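Local coordinates for protein glutamate--cysteine ligase GshA (Methylobacillus flagellatus KT, PDB 3K1T) that probably acts as a ligase of the glutamate--cysteine ligase type, joining glutamate to cysteine as the first step of glutathione synthesis, at residues Asn70-Pro74 / Pro379-Glu383; Gly330-Phe334 / Glu368-Ala372; Asp339-Val345 / Tyr358-Arg364. One frame throughout, in Å; residues are numbered along the deposited sequence. Where two conformers were deposited one is given.

Contact 1 (Asn70-Pro74 / Pro379-Glu383)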
ATOM      1  N   ASN A  70       1.424 -16.446  -8.377  1.00 12.46           N
ATOM      2  CA  ASN A  70       1.103 -16.357  -9.785  1.00 13.22           C
ATOM      3  C   ASN A  70      -0.415 -16.321 -10.061  1.00 13.96           C
ATOM      4  O   ASN A  70      -0.821 -16.062 -11.177  1.00 14.00           O
ATOM      5  CB  ASN A  70       1.707 -17.541 -10.519  1.00 13.65           C
ATOM      6  CG  ASN A  70       1.235 -18.898  -9.982  1.00 14.95           C
ATOM      7  OD1 ASN A  70       1.435 -19.213  -8.819  1.00 13.72           O
ATOM      8  ND2 ASN A  70       0.642 -19.729 -10.871  1.00 15.71           N
ATOM      9  N   ASN A  71      -1.219 -16.597  -9.033  1.00 13.11           N
ATOM     10  CA  ASN A  71      -2.684 -16.629  -9.158  1.00 14.28           C
ATOM     11  C   ASN A  71      -3.345 -15.317  -8.812  1.00 14.26           C
ATOM     12  O   ASN A  71      -4.570 -15.196  -8.910  1.00 15.11           O
ATOM     13  CB  ASN A  71      -3.285 -17.707  -8.238  1.00 13.94           C
ATOM     14  CG  ASN A  71      -2.768 -19.114  -8.531  1.00 15.68           C
ATOM     15  OD1 ASN A  71      -2.473 -19.450  -9.666  1.00 15.41           O
ATOM     16  ND2 ASN A  71      -2.737 -19.962  -7.491  1.00 16.29           N
ATOM     17  N   LEU A  72      -2.548 -14.353  -8.347  1.00 14.03           N
ATOM     18  CA  LEU A  72      -3.050 -13.049  -7.971  1.00 14.34           C
ATOM     19  C   LEU A  72      -3.434 -12.248  -9.191  1.00 14.75           C
ATOM     20  O   LEU A  72      -2.877 -12.411 -10.281  1.00 14.70           O
ATOM     21  CB  LEU A  72      -2.028 -12.263  -7.116  1.00 13.24           C
ATOM     22  CG  LEU A  72      -1.678 -12.916  -5.773  1.00 13.86           C
ATOM     23  CD1 LEU A  72      -0.627 -12.097  -5.032  1.00 11.95           C
ATOM     24  CD2 LEU A  72      -2.921 -13.170  -4.837  1.00 14.81           C
ATOM     25  N   ASN A  73      -4.409 -11.369  -9.016  1.00 15.09           N
ATOM     26  CA  ASN A  73      -4.894 -10.550 -10.130  1.00 15.66           C
ATOM     27  C   ASN A  73      -3.824  -9.512 -10.530  1.00 16.68           C
ATOM     28  O   ASN A  73      -3.416  -8.665  -9.712  1.00 15.68           O
ATOM     29  CB  ASN A  73      -6.202  -9.887  -9.698  1.00 16.01           C
ATOM     30  CG  ASN A  73      -6.868  -9.092 -10.819  1.00 19.96           C
ATOM     31  OD1 ASN A  73      -6.212  -8.551 -11.729  1.00 17.60           O
ATOM     32  ND2 ASN A  73      -8.194  -9.024 -10.740  1.00 21.97           N
ATOM     33  N   PRO A  74      -3.336  -9.559 -11.792  1.00 17.61           N
ATOM     34  CA  PRO A  74      -2.249  -8.619 -12.136  1.00 18.75           C
ATOM     35  C   PRO A  74      -2.621  -7.141 -12.057  1.00 18.99           C
ATOM     36  O   PRO A  74      -1.735  -6.314 -11.889  1.00 16.87           O
ATOM     37  CB  PRO A  74      -1.848  -9.014 -13.577  1.00 19.59           C
ATOM     38  CG  PRO A  74      -2.992  -9.804 -14.080  1.00 21.02           C
ATOM     39  CD  PRO A  74      -3.625 -10.490 -12.887  1.00 17.80           C
ATOM     40  N   PRO A 379      -7.093 -22.435  -9.951  1.00 15.94           N
ATOM     41  CA  PRO A 379      -7.291 -21.108  -9.319  1.00 16.72           C
ATOM     42  C   PRO A 379      -8.217 -20.224 -10.136  1.00 16.43           C
ATOM     43  O   PRO A 379      -8.234 -20.326 -11.351  1.00 16.93           O
ATOM     44  CB  PRO A 379      -5.877 -20.507  -9.281  1.00 17.11           C
ATOM     45  CG  PRO A 379      -5.147 -21.177 -10.473  1.00 18.65           C
ATOM     46  CD  PRO A 379      -5.751 -22.590 -10.562  1.00 17.35           C
ATOM     47  N   LEU A 380      -8.973 -19.361  -9.476  1.00 15.35           N
ATOM     48  CA  LEU A 380      -9.805 -18.367 -10.127  1.00 14.73           C
ATOM     49  C   LEU A 380      -9.583 -17.075  -9.383  1.00 15.10           C
ATOM     50  O   LEU A 380      -9.877 -16.976  -8.198  1.00 12.78           O
ATOM     51  CB  LEU A 380     -11.277 -18.734 -10.021  1.00 15.40           C
ATOM     52  CG  LEU A 380     -12.244 -17.721 -10.619  1.00 16.65           C
ATOM     53  CD1 LEU A 380     -12.164 -17.703 -12.162  1.00 17.28           C
ATOM     54  CD2 LEU A 380     -13.665 -18.070 -10.100  1.00 18.22           C
ATOM     55  N   THR A 381      -9.029 -16.080 -10.056  1.00 16.14           N
ATOM     56  CA  THR A 381      -8.588 -14.891  -9.340  1.00 16.72           C
ATOM     57  C   THR A 381      -9.782 -14.049  -8.861  1.00 16.55           C
ATOM     58  O   THR A 381     -10.869 -14.085  -9.437  1.00 15.06           O
ATOM     59  CB  THR A 381      -7.565 -14.058 -10.193  1.00 18.47           C
ATOM     60  OG1 THR A 381      -6.773 -13.240  -9.306  1.00 22.38           O
ATOM     61  CG2 THR A 381      -8.293 -13.194 -11.212  1.00 19.07           C
ATOM     62  N   PHE A 382      -9.588 -13.396  -7.719  1.00 16.59           N
ATOM     63  CA  PHE A 382     -10.588 -12.511  -7.110  1.00 17.17           C
ATOM     64  C   PHE A 382     -10.799 -11.312  -8.015  1.00 18.02           C
ATOM     65  O   PHE A 382      -9.837 -10.752  -8.523  1.00 18.60           O
ATOM     66  CB  PHE A 382     -10.081 -11.959  -5.777  1.00 16.89           C
ATOM     67  CG  PHE A 382     -10.148 -12.903  -4.627  1.00 16.04           C
ATOM     68  CD1 PHE A 382     -10.711 -14.189  -4.728  1.00 13.24           C
ATOM     69  CD2 PHE A 382      -9.647 -12.500  -3.414  1.00 15.23           C
ATOM     70  CE1 PHE A 382     -10.773 -15.011  -3.637  1.00 13.50           C
ATOM     71  CE2 PHE A 382      -9.693 -13.325  -2.321  1.00 16.27           C
ATOM     72  CZ  PHE A 382     -10.242 -14.599  -2.430  1.00 15.11           C
ATOM     73  N   GLU A 383     -12.044 -10.910  -8.163  1.00 19.36           N
ATOM     74  CA  GLU A 383     -12.427  -9.721  -8.910  1.00 21.07           C
ATOM     75  C   GLU A 383     -12.700  -8.493  -7.992  1.00 21.16           C
ATOM     76  O   GLU A 383     -12.690  -7.357  -8.453  1.00 24.24           O
ATOM     77  CB  GLU A 383     -13.680 -10.058  -9.717  1.00 21.87           C
ATOM     78  CG  GLU A 383     -13.476 -11.149 -10.804  1.00 25.16           C
ATOM     79  CD  GLU A 383     -12.565 -10.684 -11.940  1.00 30.96           C
ATOM     80  OE1 GLU A 383     -12.828  -9.568 -12.429  1.00 34.08           O
ATOM     81  OE2 GLU A 383     -11.642 -11.441 -12.379  1.00 31.34           O
TER

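Contact 2 (Gly330-Phe334 / Glu368-Ala372)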
ATOM      1  N   GLY A 330     -15.421 -29.682  11.183  1.00 11.08           N
ATOM      2  CA  GLY A 330     -15.359 -29.427   9.747  1.00 11.65           C
ATOM      3  C   GLY A 330     -16.319 -28.303   9.381  1.00 11.33           C
ATOM      4  O   GLY A 330     -17.390 -28.198   9.987  1.00 11.67           O
ATOM      5  N   VAL A 331     -15.915 -27.451   8.438  1.00 12.28           N
ATOM      6  CA  VAL A 331     -16.743 -26.305   7.979  1.00 12.31           C
ATOM      7  C   VAL A 331     -17.062 -26.548   6.524  1.00 12.85           C
ATOM      8  O   VAL A 331     -16.193 -26.923   5.749  1.00 13.98           O
ATOM      9  CB  VAL A 331     -15.985 -24.983   8.153  1.00 14.05           C
ATOM     10  CG1 VAL A 331     -16.879 -23.765   7.723  1.00 12.53           C
ATOM     11  CG2 VAL A 331     -15.509 -24.841   9.632  1.00 14.48           C
ATOM     12  N   TYR A 332     -18.320 -26.392   6.153  1.00 13.22           N
ATOM     13  CA  TYR A 332     -18.757 -26.564   4.765  1.00 12.28           C
ATOM     14  C   TYR A 332     -18.402 -25.333   3.967  1.00 11.95           C
ATOM     15  O   TYR A 332     -18.343 -24.209   4.516  1.00 12.58           O
ATOM     16  CB  TYR A 332     -20.280 -26.778   4.702  1.00 12.35           C
ATOM     17  CG  TYR A 332     -20.682 -28.168   5.120  1.00 12.37           C
ATOM     18  CD1 TYR A 332     -20.721 -29.200   4.197  1.00 13.89           C
ATOM     19  CD2 TYR A 332     -21.027 -28.439   6.441  1.00 12.74           C
ATOM     20  CE1 TYR A 332     -21.068 -30.495   4.574  1.00 14.96           C
ATOM     21  CE2 TYR A 332     -21.377 -29.734   6.839  1.00 13.13           C
ATOM     22  CZ  TYR A 332     -21.385 -30.763   5.898  1.00 15.01           C
ATOM     23  OH  TYR A 332     -21.743 -32.049   6.271  1.00 14.36           O
ATOM     24  N   THR A 333     -18.141 -25.525   2.673  1.00 11.42           N
ATOM     25  CA  THR A 333     -18.207 -24.409   1.738  1.00 12.08           C
ATOM     26  C   THR A 333     -19.361 -24.653   0.766  1.00 12.46           C
ATOM     27  O   THR A 333     -19.433 -25.720   0.147  1.00 12.62           O
ATOM     28  CB  THR A 333     -16.927 -24.160   0.922  1.00 12.08           C
ATOM     29  OG1 THR A 333     -17.221 -23.216  -0.155  1.00 13.11           O
ATOM     30  CG2 THR A 333     -16.329 -25.485   0.331  1.00 11.68           C
ATOM     31  N   PHE A 334     -20.255 -23.667   0.626  1.00 11.69           N
ATOM     32  CA  PHE A 334     -21.350 -23.764  -0.346  1.00 12.45           C
ATOM     33  C   PHE A 334     -21.149 -22.829  -1.524  1.00 12.43           C
ATOM     34  O   PHE A 334     -22.034 -22.696  -2.359  1.00 13.36           O
ATOM     35  CB  PHE A 334     -22.713 -23.532   0.317  1.00 13.05           C
ATOM     36  CG  PHE A 334     -23.015 -24.538   1.373  1.00 12.18           C
ATOM     37  CD1 PHE A 334     -23.138 -25.871   1.047  1.00 16.15           C
ATOM     38  CD2 PHE A 334     -23.073 -24.178   2.692  1.00 14.94           C
ATOM     39  CE1 PHE A 334     -23.384 -26.832   2.029  1.00 18.04           C
ATOM     40  CE2 PHE A 334     -23.324 -25.124   3.677  1.00 14.08           C
ATOM     41  CZ  PHE A 334     -23.477 -26.460   3.337  1.00 15.02           C
ATOM     42  N   GLU A 368     -18.116 -32.716  -2.243  1.00 16.66           N
ATOM     43  CA  GLU A 368     -17.093 -31.705  -2.476  1.00 15.71           C
ATOM     44  C   GLU A 368     -17.293 -30.444  -1.629  1.00 14.67           C
ATOM     45  O   GLU A 368     -16.346 -29.674  -1.453  1.00 14.29           O
ATOM     46  CB  GLU A 368     -16.985 -31.375  -3.971  1.00 15.38           C
ATOM     47  CG  GLU A 368     -16.285 -32.494  -4.766  1.00 17.02           C
ATOM     48  CD  GLU A 368     -14.979 -32.897  -4.157  1.00 19.82           C
ATOM     49  OE1 GLU A 368     -14.108 -32.031  -3.928  1.00 19.04           O
ATOM     50  OE2 GLU A 368     -14.827 -34.090  -3.841  1.00 19.41           O
ATOM     51  N   ASN A 369     -18.493 -30.223  -1.112  1.00 13.83           N
ATOM     52  CA  ASN A 369     -18.721 -29.139  -0.147  1.00 14.64           C
ATOM     53  C   ASN A 369     -18.078 -29.406   1.227  1.00 14.45           C
ATOM     54  O   ASN A 369     -17.997 -28.502   2.059  1.00 13.60           O
ATOM     55  CB  ASN A 369     -20.207 -28.774  -0.008  1.00 14.96           C
ATOM     56  CG  ASN A 369     -21.076 -29.914   0.484  1.00 16.74           C
ATOM     57  OD1 ASN A 369     -20.580 -30.923   1.006  1.00 15.52           O
ATOM     58  ND2 ASN A 369     -22.413 -29.775   0.275  1.00 16.67           N
ATOM     59  N   LEU A 370     -17.621 -30.654   1.432  1.00 14.26           N
ATOM     60  CA  LEU A 370     -17.004 -31.125   2.676  1.00 14.52           C
ATOM     61  C   LEU A 370     -15.508 -31.410   2.452  1.00 15.00           C
ATOM     62  O   LEU A 370     -14.652 -30.916   3.186  1.00 14.51           O
ATOM     63  CB  LEU A 370     -17.769 -32.394   3.124  1.00 14.70           C
ATOM     64  CG  LEU A 370     -17.412 -33.136   4.391  1.00 16.83           C
ATOM     65  CD1 LEU A 370     -18.586 -34.086   4.853  1.00 16.56           C
ATOM     66  CD2 LEU A 370     -16.094 -33.921   4.189  1.00 15.97           C
ATOM     67  N   ASN A 371     -15.206 -32.211   1.433  1.00 16.29           N
ATOM     68  CA  ASN A 371     -13.813 -32.664   1.148  1.00 16.90           C
ATOM     69  C   ASN A 371     -12.849 -31.492   0.941  1.00 17.47           C
ATOM     70  O   ASN A 371     -13.155 -30.538   0.215  1.00 17.19           O
ATOM     71  CB  ASN A 371     -13.777 -33.555  -0.122  1.00 16.45           C
ATOM     72  CG  ASN A 371     -14.599 -34.874   0.011  1.00 18.43           C
ATOM     73  OD1 ASN A 371     -14.785 -35.392   1.096  1.00 18.91           O
ATOM     74  ND2 ASN A 371     -15.092 -35.392  -1.126  1.00 18.24           N
ATOM     75  N   ALA A 372     -11.659 -31.591   1.533  1.00 18.38           N
ATOM     76  CA  ALA A 372     -10.596 -30.603   1.314  1.00 19.11           C
ATOM     77  C   ALA A 372     -10.055 -30.877  -0.091  1.00 20.44           C
ATOM     78  O   ALA A 372      -9.933 -32.031  -0.465  1.00 20.95           O
ATOM     79  CB  ALA A 372      -9.493 -30.751   2.382  1.00 18.80           C
TER

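Contact 3 (Asp339-Val345 / Tyr358-Arg364). With SO4 (sulfate ion), chain B.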
ATOM      1  N   ASP A 339     -21.022 -25.814 -11.553  1.00 17.86           N
ATOM      2  CA  ASP A 339     -21.090 -27.101 -10.851  0.50 18.22           C
ATOM      3  C   ASP A 339     -19.918 -27.384  -9.902  1.00 18.40           C
ATOM      4  O   ASP A 339     -19.955 -28.367  -9.183  1.00 18.12           O
ATOM      5  CB  ASP A 339     -21.179 -28.227 -11.865  0.50 18.96           C
ATOM      6  CG  ASP A 339     -20.078 -28.158 -12.903  0.50 19.94           C
ATOM      7  OD1 ASP A 339     -19.823 -27.060 -13.457  0.50 19.28           O
ATOM      8  OD2 ASP A 339     -19.462 -29.214 -13.145  0.50 26.64           O
ATOM      9  N   ALA A 340     -18.893 -26.534  -9.902  1.00 16.13           N
ATOM     10  CA  ALA A 340     -17.683 -26.804  -9.119  1.00 15.57           C
ATOM     11  C   ALA A 340     -17.730 -26.081  -7.777  1.00 14.38           C
ATOM     12  O   ALA A 340     -17.953 -24.874  -7.740  1.00 13.56           O
ATOM     13  CB  ALA A 340     -16.421 -26.345  -9.914  1.00 14.19           C
ATOM     14  N   VAL A 341     -17.401 -26.791  -6.698  1.00 13.41           N
ATOM     15  CA  VAL A 341     -17.219 -26.168  -5.386  1.00 12.66           C
ATOM     16  C   VAL A 341     -15.984 -25.226  -5.424  1.00 13.12           C
ATOM     17  O   VAL A 341     -14.962 -25.525  -6.081  1.00 13.43           O
ATOM     18  CB  VAL A 341     -17.052 -27.213  -4.317  1.00 13.32           C
ATOM     19  CG1 VAL A 341     -16.628 -26.565  -2.961  1.00 12.03           C
ATOM     20  CG2 VAL A 341     -18.371 -28.014  -4.193  1.00 13.66           C
ATOM     21  N   ALA A 342     -16.098 -24.081  -4.779  1.00 11.71           N
ATOM     22  CA  ALA A 342     -15.015 -23.105  -4.714  1.00 11.65           C
ATOM     23  C   ALA A 342     -14.796 -22.702  -3.265  1.00 12.44           C
ATOM     24  O   ALA A 342     -15.745 -22.712  -2.475  1.00 13.49           O
ATOM     25  CB  ALA A 342     -15.361 -21.878  -5.556  1.00 10.78           C
ATOM     26  N   GLU A 343     -13.551 -22.334  -2.904  1.00 12.10           N
ATOM     27  CA  GLU A 343     -13.263 -21.819  -1.585  1.00 11.95           C
ATOM     28  C   GLU A 343     -12.105 -20.822  -1.648  1.00 11.93           C
ATOM     29  O   GLU A 343     -11.137 -21.052  -2.362  1.00 11.35           O
ATOM     30  CB  GLU A 343     -13.007 -22.938  -0.558  1.00 12.95           C
ATOM     31  CG  GLU A 343     -11.945 -23.991  -0.931  1.00 12.17           C
ATOM     32  CD  GLU A 343     -12.010 -25.184  -0.011  1.00 14.24           C
ATOM     33  OE1 GLU A 343     -11.618 -25.006   1.171  1.00 15.32           O
ATOM     34  OE2 GLU A 343     -12.477 -26.274  -0.446  1.00 14.60           O
ATOM     35  N   PRO A 344     -12.218 -19.708  -0.915  1.00 11.47           N
ATOM     36  CA  PRO A 344     -11.263 -18.608  -1.101  1.00 12.21           C
ATOM     37  C   PRO A 344      -9.984 -18.709  -0.272  1.00 11.65           C
ATOM     38  O   PRO A 344      -9.965 -19.280   0.836  1.00 12.41           O
ATOM     39  CB  PRO A 344     -12.059 -17.365  -0.636  1.00 12.09           C
ATOM     40  CG  PRO A 344     -12.956 -17.948   0.427  1.00 13.00           C
ATOM     41  CD  PRO A 344     -13.400 -19.273  -0.148  1.00 11.90           C
ATOM     42  N   VAL A 345      -8.939 -18.110  -0.842  1.00 12.02           N
ATOM     43  CA  VAL A 345      -7.614 -17.961  -0.232  0.50 10.82           C
ATOM     44  C   VAL A 345      -7.267 -16.463  -0.240  1.00 11.18           C
ATOM     45  O   VAL A 345      -7.257 -15.861  -1.316  1.00 12.21           O
ATOM     46  CB  VAL A 345      -6.540 -18.687  -1.075  0.50 10.84           C
ATOM     47  CG1 VAL A 345      -5.175 -18.667  -0.347  0.50 10.87           C
ATOM     48  CG2 VAL A 345      -6.970 -20.107  -1.428  0.50  7.99           C
ATOM     49  N   TYR A 358      -9.804 -17.988  -5.611  1.00 12.22           N
ATOM     50  CA  TYR A 358     -10.553 -19.187  -5.245  1.00 11.85           C
ATOM     51  C   TYR A 358      -9.859 -20.474  -5.699  1.00 12.18           C
ATOM     52  O   TYR A 358      -9.325 -20.533  -6.806  1.00 13.10           O
ATOM     53  CB  TYR A 358     -11.919 -19.166  -5.904  1.00 12.83           C
ATOM     54  CG  TYR A 358     -12.946 -18.257  -5.255  1.00 12.16           C
ATOM     55  CD1 TYR A 358     -13.653 -18.689  -4.156  1.00 12.66           C
ATOM     56  CD2 TYR A 358     -13.234 -16.988  -5.776  1.00 13.18           C
ATOM     57  CE1 TYR A 358     -14.649 -17.901  -3.587  1.00 12.10           C
ATOM     58  CE2 TYR A 358     -14.254 -16.183  -5.197  1.00 13.42           C
ATOM     59  CZ  TYR A 358     -14.943 -16.660  -4.111  1.00 12.57           C
ATOM     60  OH  TYR A 358     -15.957 -15.896  -3.528  1.00 14.05           O
ATOM     61  N   ARG A 359      -9.938 -21.499  -4.866  1.00 12.64           N
ATOM     62  CA  ARG A 359      -9.619 -22.867  -5.275  1.00 13.02           C
ATOM     63  C   ARG A 359     -10.930 -23.482  -5.772  1.00 13.89           C
ATOM     64  O   ARG A 359     -11.842 -23.701  -4.977  1.00 13.13           O
ATOM     65  CB  ARG A 359      -9.103 -23.697  -4.110  1.00 13.72           C
ATOM     66  CG  ARG A 359      -7.865 -23.124  -3.374  1.00 15.23           C
ATOM     67  CD  ARG A 359      -7.440 -24.037  -2.236  1.00 16.42           C
ATOM     68  NE  ARG A 359      -6.558 -23.342  -1.286  1.00 15.89           N
ATOM     69  CZ  ARG A 359      -5.279 -23.030  -1.512  1.00 18.72           C
ATOM     70  NH1 ARG A 359      -4.688 -23.420  -2.628  1.00 19.63           N
ATOM     71  NH2 ARG A 359      -4.579 -22.338  -0.606  1.00 17.09           N
ATOM     72  N   VAL A 360     -10.985 -23.760  -7.069  1.00 12.32           N
ATOM     73  CA  VAL A 360     -12.160 -24.306  -7.712  1.00 13.25           C
ATOM     74  C   VAL A 360     -11.888 -25.793  -7.876  1.00 13.42           C
ATOM     75  O   VAL A 360     -10.992 -26.206  -8.633  1.00 13.15           O
ATOM     76  CB  VAL A 360     -12.470 -23.590  -9.064  1.00 12.00           C
ATOM     77  CG1 VAL A 360     -13.742 -24.208  -9.783  1.00 13.23           C
ATOM     78  CG2 VAL A 360     -12.640 -22.067  -8.895  1.00 12.15           C
ATOM     79  N   HIS A 361     -12.614 -26.592  -7.118  1.00 13.70           N
ATOM     80  CA  HIS A 361     -12.410 -28.051  -7.083  1.00 14.45           C
ATOM     81  C   HIS A 361     -12.505 -28.679  -8.473  1.00 14.49           C
ATOM     82  O   HIS A 361     -13.430 -28.388  -9.240  1.00 14.83           O
ATOM     83  CB  HIS A 361     -13.447 -28.755  -6.182  1.00 14.12           C
ATOM     84  CG  HIS A 361     -13.321 -28.455  -4.724  1.00 12.58           C
ATOM     85  ND1 HIS A 361     -13.694 -29.361  -3.754  1.00 13.37           N
ATOM     86  CD2 HIS A 361     -12.951 -27.332  -4.066  1.00 13.04           C
ATOM     87  CE1 HIS A 361     -13.564 -28.807  -2.567  1.00 15.24           C
ATOM     88  NE2 HIS A 361     -13.067 -27.594  -2.725  1.00 13.08           N
ATOM     89  N   THR A 362     -11.544 -29.552  -8.790  1.00 15.32           N
ATOM     90  CA  THR A 362     -11.605 -30.334 -10.031  1.00 16.68           C
ATOM     91  C   THR A 362     -12.505 -31.566  -9.887  1.00 17.54           C
ATOM     92  O   THR A 362     -13.088 -31.995 -10.855  1.00 17.79           O
ATOM     93  CB  THR A 362     -10.203 -30.765 -10.524  1.00 17.87           C
ATOM     94  OG1 THR A 362      -9.557 -31.468  -9.478  1.00 19.20           O
ATOM     95  CG2 THR A 362      -9.340 -29.561 -10.876  1.00 16.91           C
ATOM     96  N   SER A 363     -12.616 -32.141  -8.703  1.00 19.21           N
ATOM     97  CA  SER A 363     -13.563 -33.217  -8.464  1.00 20.62           C
ATOM     98  C   SER A 363     -14.994 -32.686  -8.464  1.00 21.66           C
ATOM     99  O   SER A 363     -15.233 -31.491  -8.233  1.00 19.76           O
ATOM    100  CB  SER A 363     -13.295 -33.909  -7.132  1.00 21.22           C
ATOM    101  OG  SER A 363     -12.028 -34.554  -7.143  1.00 25.99           O
ATOM    102  N   ARG A 364     -15.937 -33.600  -8.699  1.00 22.80           N
ATOM    103  CA  ARG A 364     -17.372 -33.244  -8.799  0.50 23.88           C
ATOM    104  C   ARG A 364     -18.453 -34.017  -8.012  0.50 24.50           C
ATOM    105  O   ARG A 364     -19.610 -33.943  -8.416  0.50 25.16           O
ATOM    106  CB  ARG A 364     -17.800 -33.353 -10.257  1.00 24.39           C
ATOM    107  CG  ARG A 364     -17.177 -32.338 -11.165  1.00 25.51           C
ATOM    108  CD  ARG A 364     -17.817 -31.024 -10.931  1.00 29.03           C
ATOM    109  NE  ARG A 364     -17.301 -30.103 -11.903  1.00 30.58           N
ATOM    110  CZ  ARG A 364     -16.160 -29.462 -11.760  1.00 26.22           C
ATOM    111  NH1 ARG A 364     -15.458 -29.596 -10.666  1.00 22.84           N
ATOM    112  NH2 ARG A 364     -15.771 -28.678 -12.719  1.00 24.46           N
TER
HETATM  113  S   SO4 B 432      -1.091 -21.225  -0.690  1.00 21.90           S
HETATM  114  O1  SO4 B 432      -2.031 -21.528  -1.744  1.00 27.96           O
HETATM  115  O2  SO4 B 432      -1.206 -19.801  -0.669  1.00 25.53           O
HETATM  116  O3  SO4 B 432      -1.498 -21.778   0.582  1.00 23.72           O
HETATM  117  O4  SO4 B 432       0.274 -21.667  -1.055  1.00 22.65           O
HETATM  118  O   HOH W   1     -20.984 -30.890  -9.154  1.00 42.61           O
HETATM  119  O   HOH W   2     -16.874 -29.657  -6.961  1.00 14.68           O
HETATM  120  O   HOH W   3      -8.849 -22.112   0.052  1.00 19.62           O

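Contact 1 (Asn70-Pro74 / Pro379-Glu383)
The amide of Asn71 presents one face to the ring of Pro379: Pro379 CB lies almost directly over Asn71 CG, 3.5 Å from that atom. Pro379 CG is shifted toward the oxygen end of the same face, at 3.3 Å from Asn71 OD1. Phe357 of strand 352-361 touches both side chains and extends this patch. The second amide, that of Asn73, is used at its edge instead. Its ND2 reaches Phe382 O at 3.3 Å, with the acceptor only 6° out of the amide plane and the N-H pointing almost straight at it (171°). CG of Asn73 stands anti to the backbone N (chi1 -175°), which carries the amide across toward 379-383, while OD1 accepts from the backbone N of Asp75 and fixes which way the amide is flipped.

Between the two amides stands Thr381. Its hydroxyl donates to Asn71 O, OG1 to O 3.0 Å, in the carbonyl plane and on a lone pair. Asn73 N is equally near OG1, but its angle is too poor for a hydrogen bond.

The loop 70-74, between strand 57-63 and helix 77-91, is thereby fastened to the end of strand 377-381 where the chain leaves the seven-stranded antiparallel sheet. Just past the strand, the ring of Phe382 makes edge-to-face pairings with Tyr358 and Phe402.

Both bonds that cross the contact start from uncharged side-chain donors and end on backbone carbonyls. The join is therefore polar but neutral, with the Pro379 ring lying over the amide of Asn71 in van der Waals contact and no charge paired across it.

Contact 2 (Gly330-Phe334 / Glu368-Ala372)
Asn369 stands with its amide nearly perpendicular to two aromatic rings, 89° from the plane of Tyr332 and 87° from that of Phe334, and touches each with a different end. Asn369 OD1 lies in the plane of the Tyr332 ring, at its edge, 3.6 Å from Tyr332 CE1; the other end, ND2, meets the edge of Phe334 3.6 Å from CE1 of that ring. The amide is brought there because CG of Asn369 is tucked between its own N and carbonyl carbon (chi1 61°).

The backbones are joined too: Thr333 N donates to Asn369 O at 3.0 Å, in the carbonyl plane. Here two irregular loops meet: 330-334 passes from the four-stranded antiparallel sheet, which it leaves at strand 324-329, to strand 335-337 of the seven-stranded one, and 368-372 belongs to the connection between strands 352-361 and 377-381. Arg51 links them further, its NH1 bonding both Val331 O and Leu370 O.

The phenol of Tyr332 runs on past Leu370, with CE1 4.1 Å from Leu370 CB, and its OH bonds to Glu277 O. With an alanine here instead of the tyrosine, Glu277 O is likely to lose this hydrogen bond and a gap to open beside Asn369 and Leu370. Thr333 O is buried with no polar partner, and Asn369 CB presses against it at 3.2 Å.

Contact 3 (Asp339-Val345 / Tyr358-Arg364)
Glu343 and His361 face one another across the antiparallel beta hairpin of strands 340-349 and 352-361. Glu343 OE2 accepts a hydrogen bond from His361 NE2 at 2.7 Å through its anti lone pair; carboxylate and ring are nearly coplanar (19°), and the donor's N-H aims at the oxygen at 164°. Val341 CG1 covers one face of the imidazole, 3.8 Å from its centroid, a CH-pi contact.

The backbone sets this register. Glu343 and Arg359 form a hydrogen-bonded pair, with Arg359 N to Glu343 O at 2.8 Å, and His361 N binds Val341 O at the same length. Ala342 opposite Val360 and Pro344 opposite Tyr358 are non-hydrogen-bonded pairs whose side chains occupy the other face, where Pro344 CD packs 3.9 Å from Tyr358 CE1.

Outside this shell, Glu368 accepts from His361 ND1 and Arg51 forms a salt bridge to Glu343 OE2, so the ring is hydrogen-bonded at both nitrogens and Glu343 OE2 has two partners. Arg359, extended from CG to NE, has a salt bridge to Asp49 and a cation-pi contact with Phe377. It also shares a sulfate, probably from the crystallisation liquor, with Gly67, Ser47 and Asn63, chiefly by NH2 donating to SO4 O1 at 2.9 Å.

Contact 3 is the hub. Its centre lies about 14 Å from that of contact 1 and about 10 Å from that of contact 2, whereas contacts 1 and 2 have centres about 22 Å apart and nearest atoms about 11 Å apart. Leu380 O to Tyr358 N, 2.8 Å, continues the sheet from the hairpin into contact 1. On the other side, Thr333 OG1 to Ala342 O at 2.8 Å fastens one loop of contact 2 to it, and Glu368, through His361, is the second tie. No active site is established here, but a glycerol, probably from the crystallisation liquor, lies about 3 Å from the side chain of Glu343 and may mark a pocket.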